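Local coordinates for serine acetyltransferase 1, putative (Entamoeba histolytica, PDB 7BW9), which probably catalyses the transfer of an acetyl group from acetyl-CoA to L-serine, a step in cysteine biosynthesis, and is seen here with cysteine bound, at residues N145-I148 against E149-E153; L154-N157 against I158-V161; G219-R222 against H223-G227. All coordinates share one frame; numbering follows the deposited sequence. Where two conformers were deposited one is given.

Contact 1 of 3, residues N145-I148 against E149-E153; sequences NGDI and EYSRE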
loop_
_atom_site.group_PDB
_atom_site.type_symbol
_atom_site.label_atom_id
_atom_site.label_comp_id
_atom_site.label_asym_id
_atom_site.label_seq_id
_atom_site.Cartn_x
_atom_site.Cartn_y
_atom_site.Cartn_z
ATOM N N ASN A 145 15.015 13.446 -19.636
ATOM C CA ASN A 145 15.823 14.636 -19.825
ATOM C C ASN A 145 16.880 14.808 -18.746
ATOM O O ASN A 145 17.485 15.878 -18.650
ATOM C CB ASN A 145 14.927 15.861 -19.921
ATOM C CG ASN A 145 14.145 15.891 -21.219
ATOM O OD1 ASN A 145 14.556 16.530 -22.181
ATOM N ND2 ASN A 145 13.014 15.192 -21.253
ATOM N N GLY A 146 17.136 13.773 -17.953
ATOM C CA GLY A 146 18.357 13.673 -17.172
ATOM C C GLY A 146 18.180 13.689 -15.675
ATOM O O GLY A 146 19.175 13.501 -14.959
ATOM N N ASP A 147 16.975 13.916 -15.149
ATOM C CA ASP A 147 16.768 13.965 -13.700
ATOM C C ASP A 147 16.362 12.578 -13.224
ATOM O O ASP A 147 15.187 12.209 -13.277
ATOM C CB ASP A 147 15.711 14.996 -13.321
ATOM C CG ASP A 147 15.039 14.669 -11.994
ATOM O OD1 ASP A 147 15.751 14.234 -11.054
ATOM O OD2 ASP A 147 13.794 14.787 -11.904
ATOM N N ILE A 148 17.326 11.798 -12.748
ATOM C CA ILE A 148 16.971 10.463 -12.293
ATOM C C ILE A 148 16.578 10.449 -10.820
ATOM O O ILE A 148 15.852 9.543 -10.397
ATOM C CB ILE A 148 18.097 9.453 -12.575
ATOM C CG1 ILE A 148 19.331 9.756 -11.720
ATOM C CG2 ILE A 148 18.430 9.451 -14.061
ATOM C CD1 ILE A 148 20.474 8.811 -11.961
ATOM N N GLU A 149 16.986 11.456 -10.045
ATOM C CA GLU A 149 16.739 11.435 -8.609
ATOM C C GLU A 149 15.323 11.894 -8.274
ATOM O O GLU A 149 14.592 11.195 -7.561
ATOM C CB GLU A 149 17.760 12.306 -7.885
ATOM C CG GLU A 149 19.219 12.006 -8.197
ATOM C CD GLU A 149 19.889 11.078 -7.190
ATOM O OE1 GLU A 149 19.408 10.977 -6.039
ATOM O OE2 GLU A 149 20.911 10.452 -7.555
ATOM N N TYR A 150 14.917 13.075 -8.754
ATOM C CA TYR A 150 13.605 13.571 -8.353
ATOM C C TYR A 150 12.485 12.779 -9.020
ATOM O O TYR A 150 11.447 12.541 -8.400
ATOM C CB TYR A 150 13.440 15.066 -8.643
ATOM C CG TYR A 150 11.982 15.454 -8.521
ATOM C CD1 TYR A 150 11.357 15.508 -7.278
ATOM C CD2 TYR A 150 11.206 15.654 -9.647
ATOM C CE1 TYR A 150 10.015 15.818 -7.169
ATOM C CE2 TYR A 150 9.872 15.958 -9.553
ATOM C CZ TYR A 150 9.277 16.040 -8.323
ATOM O OH TYR A 150 7.939 16.348 -8.269
ATOM N N SER A 151 12.668 12.363 -10.280
ATOM C CA SER A 151 11.649 11.533 -10.922
ATOM C C SER A 151 11.400 10.236 -10.141
ATOM O O SER A 151 10.271 9.733 -10.122
ATOM C CB SER A 151 12.045 11.237 -12.369
ATOM O OG SER A 151 13.230 10.469 -12.439
ATOM N N ARG A 152 12.429 9.712 -9.466
ATOM C CA ARG A 152 12.260 8.509 -8.653
ATOM C C ARG A 152 11.524 8.821 -7.361
ATOM O O ARG A 152 10.597 8.098 -6.971
ATOM C CB ARG A 152 13.620 7.875 -8.350
ATOM C CG ARG A 152 13.538 6.639 -7.449
ATOM C CD ARG A 152 12.908 5.451 -8.188
ATOM N NE ARG A 152 12.632 4.309 -7.316
ATOM C CZ ARG A 152 13.497 3.329 -7.059
ATOM N NH1 ARG A 152 14.712 3.350 -7.594
ATOM N NH2 ARG A 152 13.159 2.335 -6.252
ATOM N N GLU A 153 11.946 9.887 -6.669
ATOM C CA GLU A 153 11.221 10.374 -5.501
ATOM C C GLU A 153 9.744 10.584 -5.825
ATOM O O GLU A 153 8.856 10.162 -5.072
ATOM C CB GLU A 153 11.860 11.678 -5.012
ATOM C CG GLU A 153 11.356 12.174 -3.666
ATOM C CD GLU A 153 11.870 13.579 -3.334
ATOM O OE1 GLU A 153 12.991 13.696 -2.789
ATOM O OE2 GLU A 153 11.164 14.566 -3.642
#

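Contact 2 of 3, residues L154-N157 against I158-V161; sequences LMEN and IHSV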
loop_
_atom_site.group_PDB
_atom_site.type_symbol
_atom_site.label_atom_id
_atom_site.label_comp_id
_atom_site.label_asym_id
_atom_site.label_seq_id
_atom_site.Cartn_x
_atom_site.Cartn_y
_atom_site.Cartn_z
ATOM N N LEU A 154 9.466 11.229 -6.957
ATOM C CA LEU A 154 8.085 11.418 -7.391
ATOM C C LEU A 154 7.356 10.085 -7.532
ATOM O O LEU A 154 6.248 9.908 -7.008
ATOM C CB LEU A 154 8.069 12.190 -8.706
ATOM C CG LEU A 154 6.716 12.467 -9.327
ATOM C CD1 LEU A 154 5.840 13.235 -8.332
ATOM C CD2 LEU A 154 6.945 13.278 -10.620
ATOM N N MET A 155 7.974 9.117 -8.217
ATOM C CA MET A 155 7.330 7.813 -8.336
ATOM C C MET A 155 7.160 7.128 -6.981
ATOM O O MET A 155 6.168 6.414 -6.775
ATOM C CB MET A 155 8.111 6.907 -9.289
ATOM C CG MET A 155 7.991 7.308 -10.762
ATOM S SD MET A 155 6.336 7.799 -11.259
ATOM C CE MET A 155 5.394 6.289 -11.113
ATOM N N GLU A 156 8.104 7.318 -6.044
ATOM C CA GLU A 156 7.931 6.686 -4.735
ATOM C C GLU A 156 6.790 7.330 -3.953
ATOM O O GLU A 156 6.118 6.647 -3.170
ATOM C CB GLU A 156 9.225 6.731 -3.917
ATOM C CG GLU A 156 10.328 5.778 -4.431
ATOM C CD GLU A 156 9.891 4.312 -4.538
ATOM O OE1 GLU A 156 9.034 3.867 -3.734
ATOM O OE2 GLU A 156 10.431 3.591 -5.411
ATOM N N ASN A 157 6.539 8.625 -4.165
ATOM C CA ASN A 157 5.374 9.261 -3.544
ATOM C C ASN A 157 4.082 8.567 -3.962
ATOM O O ASN A 157 3.232 8.253 -3.123
ATOM C CB ASN A 157 5.299 10.748 -3.919
ATOM C CG ASN A 157 6.303 11.599 -3.170
ATOM O OD1 ASN A 157 6.863 11.178 -2.160
ATOM N ND2 ASN A 157 6.526 12.816 -3.661
ATOM N N ILE A 158 3.903 8.348 -5.269
ATOM C CA ILE A 158 2.657 7.750 -5.748
ATOM C C ILE A 158 2.614 6.260 -5.381
ATOM O O ILE A 158 1.535 5.713 -5.109
ATOM C CB ILE A 158 2.481 8.015 -7.265
ATOM C CG1 ILE A 158 1.052 7.707 -7.727
ATOM C CG2 ILE A 158 3.475 7.215 -8.123
ATOM C CD1 ILE A 158 -0.006 8.421 -6.947
ATOM N N HIS A 159 3.782 5.599 -5.348
ATOM C CA HIS A 159 3.940 4.266 -4.751
ATOM C C HIS A 159 3.355 4.199 -3.346
ATOM O O HIS A 159 2.598 3.283 -3.009
ATOM C CB HIS A 159 5.433 3.914 -4.699
ATOM C CG HIS A 159 5.722 2.475 -4.376
ATOM N ND1 HIS A 159 6.963 2.052 -3.944
ATOM C CD2 HIS A 159 4.948 1.363 -4.445
ATOM C CE1 HIS A 159 6.941 0.743 -3.757
ATOM N NE2 HIS A 159 5.733 0.300 -4.056
ATOM N N SER A 160 3.728 5.157 -2.494
ATOM C CA SER A 160 3.281 5.124 -1.109
ATOM C C SER A 160 1.760 5.231 -1.004
ATOM O O SER A 160 1.162 4.661 -0.086
ATOM C CB SER A 160 3.969 6.246 -0.327
ATOM O OG SER A 160 3.171 6.656 0.759
ATOM N N VAL A 161 1.116 5.906 -1.953
ATOM C CA VAL A 161 -0.333 6.086 -1.895
ATOM C C VAL A 161 -1.113 4.983 -2.627
ATOM O O VAL A 161 -2.250 4.676 -2.250
ATOM C CB VAL A 161 -0.689 7.489 -2.436
ATOM C CG1 VAL A 161 -2.065 7.511 -3.044
ATOM C CG2 VAL A 161 -0.575 8.535 -1.309
#

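Contact 3 of 3, residues G219-R222 against H223-G227; sequences GNKR and HPTIG. With CYS (cysteine), chain E.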
loop_
_atom_site.group_PDB
_atom_site.type_symbol
_atom_site.label_atom_id
_atom_site.label_comp_id
_atom_site.label_asym_id
_atom_site.label_seq_id
_atom_site.Cartn_x
_atom_site.Cartn_y
_atom_site.Cartn_z
ATOM N N GLY A 219 23.493 1.113 -20.368
ATOM C CA GLY A 219 22.530 0.832 -21.453
ATOM C C GLY A 219 21.982 -0.582 -21.399
ATOM O O GLY A 219 21.442 -1.041 -22.388
ATOM N N ASN A 220 22.072 -1.227 -20.243
ATOM C CA ASN A 220 21.589 -2.616 -20.072
ATOM C C ASN A 220 20.063 -2.717 -20.191
ATOM O O ASN A 220 19.360 -1.734 -19.955
ATOM C CB ASN A 220 21.920 -3.123 -18.670
ATOM C CG ASN A 220 21.114 -2.422 -17.594
ATOM O OD1 ASN A 220 19.998 -2.814 -17.287
ATOM N ND2 ASN A 220 21.667 -1.369 -17.028
ATOM N N LYS A 221 19.580 -3.887 -20.590
ATOM C CA LYS A 221 18.130 -4.147 -20.537
ATOM C C LYS A 221 17.999 -5.346 -19.594
ATOM O O LYS A 221 18.420 -6.428 -19.962
ATOM C CB LYS A 221 17.507 -4.312 -21.922
ATOM C CG LYS A 221 16.069 -4.788 -21.887
ATOM C CD LYS A 221 15.080 -3.914 -22.608
ATOM C CE LYS A 221 13.673 -4.456 -22.540
ATOM N NZ LYS A 221 13.664 -5.926 -22.384
ATOM N N ARG A 222 17.499 -5.124 -18.391
ATOM C CA ARG A 222 17.433 -6.192 -17.402
ATOM C C ARG A 222 16.003 -6.504 -16.976
ATOM O O ARG A 222 15.796 -7.376 -16.132
ATOM C CB ARG A 222 18.281 -5.829 -16.176
ATOM C CG ARG A 222 17.852 -4.515 -15.487
ATOM C CD ARG A 222 18.849 -4.082 -14.394
ATOM N NE ARG A 222 18.297 -3.077 -13.486
ATOM C CZ ARG A 222 18.275 -1.761 -13.719
ATOM N NH1 ARG A 222 18.794 -1.260 -14.842
ATOM N NH2 ARG A 222 17.742 -0.934 -12.815
ATOM N N HIS A 223 15.020 -5.825 -17.541
ATOM C CA HIS A 223 13.605 -5.967 -17.250
ATOM C C HIS A 223 12.908 -6.323 -18.547
ATOM O O HIS A 223 13.479 -6.141 -19.625
ATOM C CB HIS A 223 13.024 -4.659 -16.679
ATOM C CG HIS A 223 13.699 -4.193 -15.427
ATOM N ND1 HIS A 223 14.511 -3.082 -15.389
ATOM C CD2 HIS A 223 13.695 -4.697 -14.166
ATOM C CE1 HIS A 223 14.982 -2.917 -14.166
ATOM N NE2 HIS A 223 14.498 -3.880 -13.400
ATOM N N PRO A 224 11.678 -6.820 -18.493
ATOM C CA PRO A 224 11.029 -7.316 -19.708
ATOM C C PRO A 224 10.541 -6.213 -20.633
ATOM O O PRO A 224 10.224 -5.088 -20.221
ATOM C CB PRO A 224 9.834 -8.118 -19.174
ATOM C CG PRO A 224 10.188 -8.439 -17.765
ATOM C CD PRO A 224 10.957 -7.250 -17.286
ATOM N N THR A 225 10.457 -6.591 -21.905
ATOM C CA THR A 225 9.739 -5.866 -22.952
ATOM C C THR A 225 8.480 -6.640 -23.301
ATOM O O THR A 225 8.553 -7.839 -23.611
ATOM C CB THR A 225 10.589 -5.734 -24.222
ATOM O OG1 THR A 225 11.689 -4.860 -23.986
ATOM C CG2 THR A 225 9.757 -5.195 -25.394
ATOM N N ILE A 226 7.327 -5.980 -23.255
ATOM C CA ILE A 226 6.102 -6.667 -23.637
ATOM C C ILE A 226 5.447 -5.912 -24.787
ATOM O O ILE A 226 5.551 -4.688 -24.901
ATOM C CB ILE A 226 5.141 -6.859 -22.441
ATOM C CG1 ILE A 226 4.402 -5.574 -22.092
ATOM C CG2 ILE A 226 5.912 -7.348 -21.209
ATOM C CD1 ILE A 226 3.589 -5.706 -20.821
ATOM N N GLY A 227 4.802 -6.665 -25.673
ATOM C CA GLY A 227 4.209 -6.120 -26.883
ATOM C C GLY A 227 2.848 -5.492 -26.638
ATOM O O GLY A 227 2.494 -5.135 -25.516
HETATM N N CYS E . 15.344 -2.765 -8.475
HETATM C CA CYS E . 16.011 -3.910 -9.150
HETATM C C CYS E . 16.562 -3.464 -10.513
HETATM O O CYS E . 16.382 -2.298 -10.844
HETATM C CB CYS E . 15.066 -5.095 -9.315
HETATM S SG CYS E . 13.592 -4.753 -10.308
HETATM O OXT CYS E . 17.160 -4.257 -11.186
#

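Contact 1 of 3, residues N145-I148 against E149-E153
Asp147 turns its carboxylate onto the first turn of helix 148-162 and shares it between two backbone N-H groups. OD1, through its syn lone pair, accepts from Tyr150 N at 2.7 Å, with an N-H...O angle of 147°; OD2 takes a weaker bond from Ser151 N at 3.1 Å. With CG anti to the residue's own N (chi1 155°), the carboxylate swings forward over amides of the first turn, which have no carbonyl of a preceding turn to bond to. The same residue also accepts through its backbone: Ser151 OG donates to Asp147 O over 2.7 Å, in the carbonyl plane.

This is an N-cap, and it follows directly on a helix end. Helix 128-144 closes in a Schellman motif whose C-prime residue is Gly146, with positive phi, so the C-prime residue of one helix is immediately followed by the N-cap of the next.

Among the van der Waals contacts, the Tyr150 ring presents its edge to Asp147 OD2, which lies near the ring plane, 3.5 Å from Tyr150 CD2; carboxylate and ring planes are only 16° apart. Beyond them the tyrosine hydroxyl reaches Glu37. The side chain of Glu149, bent at chi2, leads its carboxylate away from the cap to Ser119 of the second subunit, while Tyr80 bonds to the backbone N of both Ile148 and Glu149.

Contact 2 of 3, residues L154-N157 against I158-V161
Glu156 and His159, one turn apart on helix 148-162, run side by side in the same direction and meet at their polar ends. His159 ND1 donates to Glu156 OE1 at 2.8 Å, almost straight at 170°. The oxygen lies in the imidazole plane, at the ring edge, whereas the nitrogen arrives on the syn side of the carboxylate, 26° out of its plane. A bend in the glutamate chain (chi2 -55°) brings OE1 to the ring, and OE2 is held by a salt bridge to Arg152; so anchored, the carboxylate probably fixes the ring's rotation.

This polar pair is buried, but the tight apolar packing is on the flank facing helix 128-144, where Met155 CE touches Ile158 CG2 at 3.7 Å. Ile158 CG2 also sits 3.1 Å from Met155 O, and Ile135 packs against both residues. Asn157, Ser160 and Val161 make up the looser, partly exposed flank, which looks to the neighbouring subunits: Val161 N reaches Asn157 O only weakly, at 3.4 Å, and Ser160 OG bonds to Val161 O of the second subunit.

Along the backbone, His159 N bonds to Met155 O at 2.9 Å, part of the i to i+4 pattern of an alpha-helix, here carrying an i to i+3 His-carboxylate pair.

Contact 3 of 3, residues G219-R222 against H223-G227
His223 opens the second segment lying alongside Arg222, both side chains pointing the same way towards the bound cysteine. Arg222 CG stands over a face of the imidazole in a CH-pi contact, 3.8 Å from the centroid of the His223 ring, and His223 CE1 in turn lies over one face of the guanidinium; the two planes are 57° apart. The arginine then runs extended from CG to its head group, which grips the ligand carboxylate with two nearly straight bonds, Arg222 NE to the cysteine OXT and Arg222 NH2 to its O, each 2.8 Å long. Behind it Asn220 OD1 accepts from Arg222 NH1 at 3.1 Å, in the guanidinium plane and on a lone pair of the amide oxygen, while Glu188 makes a salt bridge to NH2. Together these second-shell partners probably hold the guanidinium in its rotation. At the imidazole edge the His223 NE2 atom comes within 3.3 Å of SG of the bound cysteine; the other ring nitrogen, ND1, hydrogen-bonds to Thr189, which probably helps to orient the ring.

The carbonyl of His223 faces away from the ligand, and Lys221 NZ donates to His223 O at 2.8 Å, in the carbonyl plane. After Pro224 the chain enters strand 225-226 at Thr225, where the modelled approach of the Lys221 side chain is too close to be reliable. From Pro224 to Gly227 the backbone pairs with Val191 and Ile244 of the neighbouring strands.

Asp114 and Asp179 of the second subunit also bond to the cysteine. A ligand site shared between subunits, built on the short parallel strands of a left-handed beta-helix, is characteristic of hexapeptide-repeat acyltransferases such as serine acetyltransferase.

Contacts 1 and 2 show how one helix is started and then continued: residues 145-153 begin helix 148-162 and residues 154-161 carry it on, with centres 13 Å apart. Both contacts touch the second subunit. Contact 3 belongs instead to the beta-helix, its centre 19 Å from contact 1 and 22 Å from contact 2, with nearest atoms about 7 Å and 11 Å away. It holds cysteine directly. That same cysteine lies about 6 Å from the side chain of Arg152 in contact 1 and about 9 Å from that of Glu156 in contact 2, so the helix approaches the ligand without touching it through either residue.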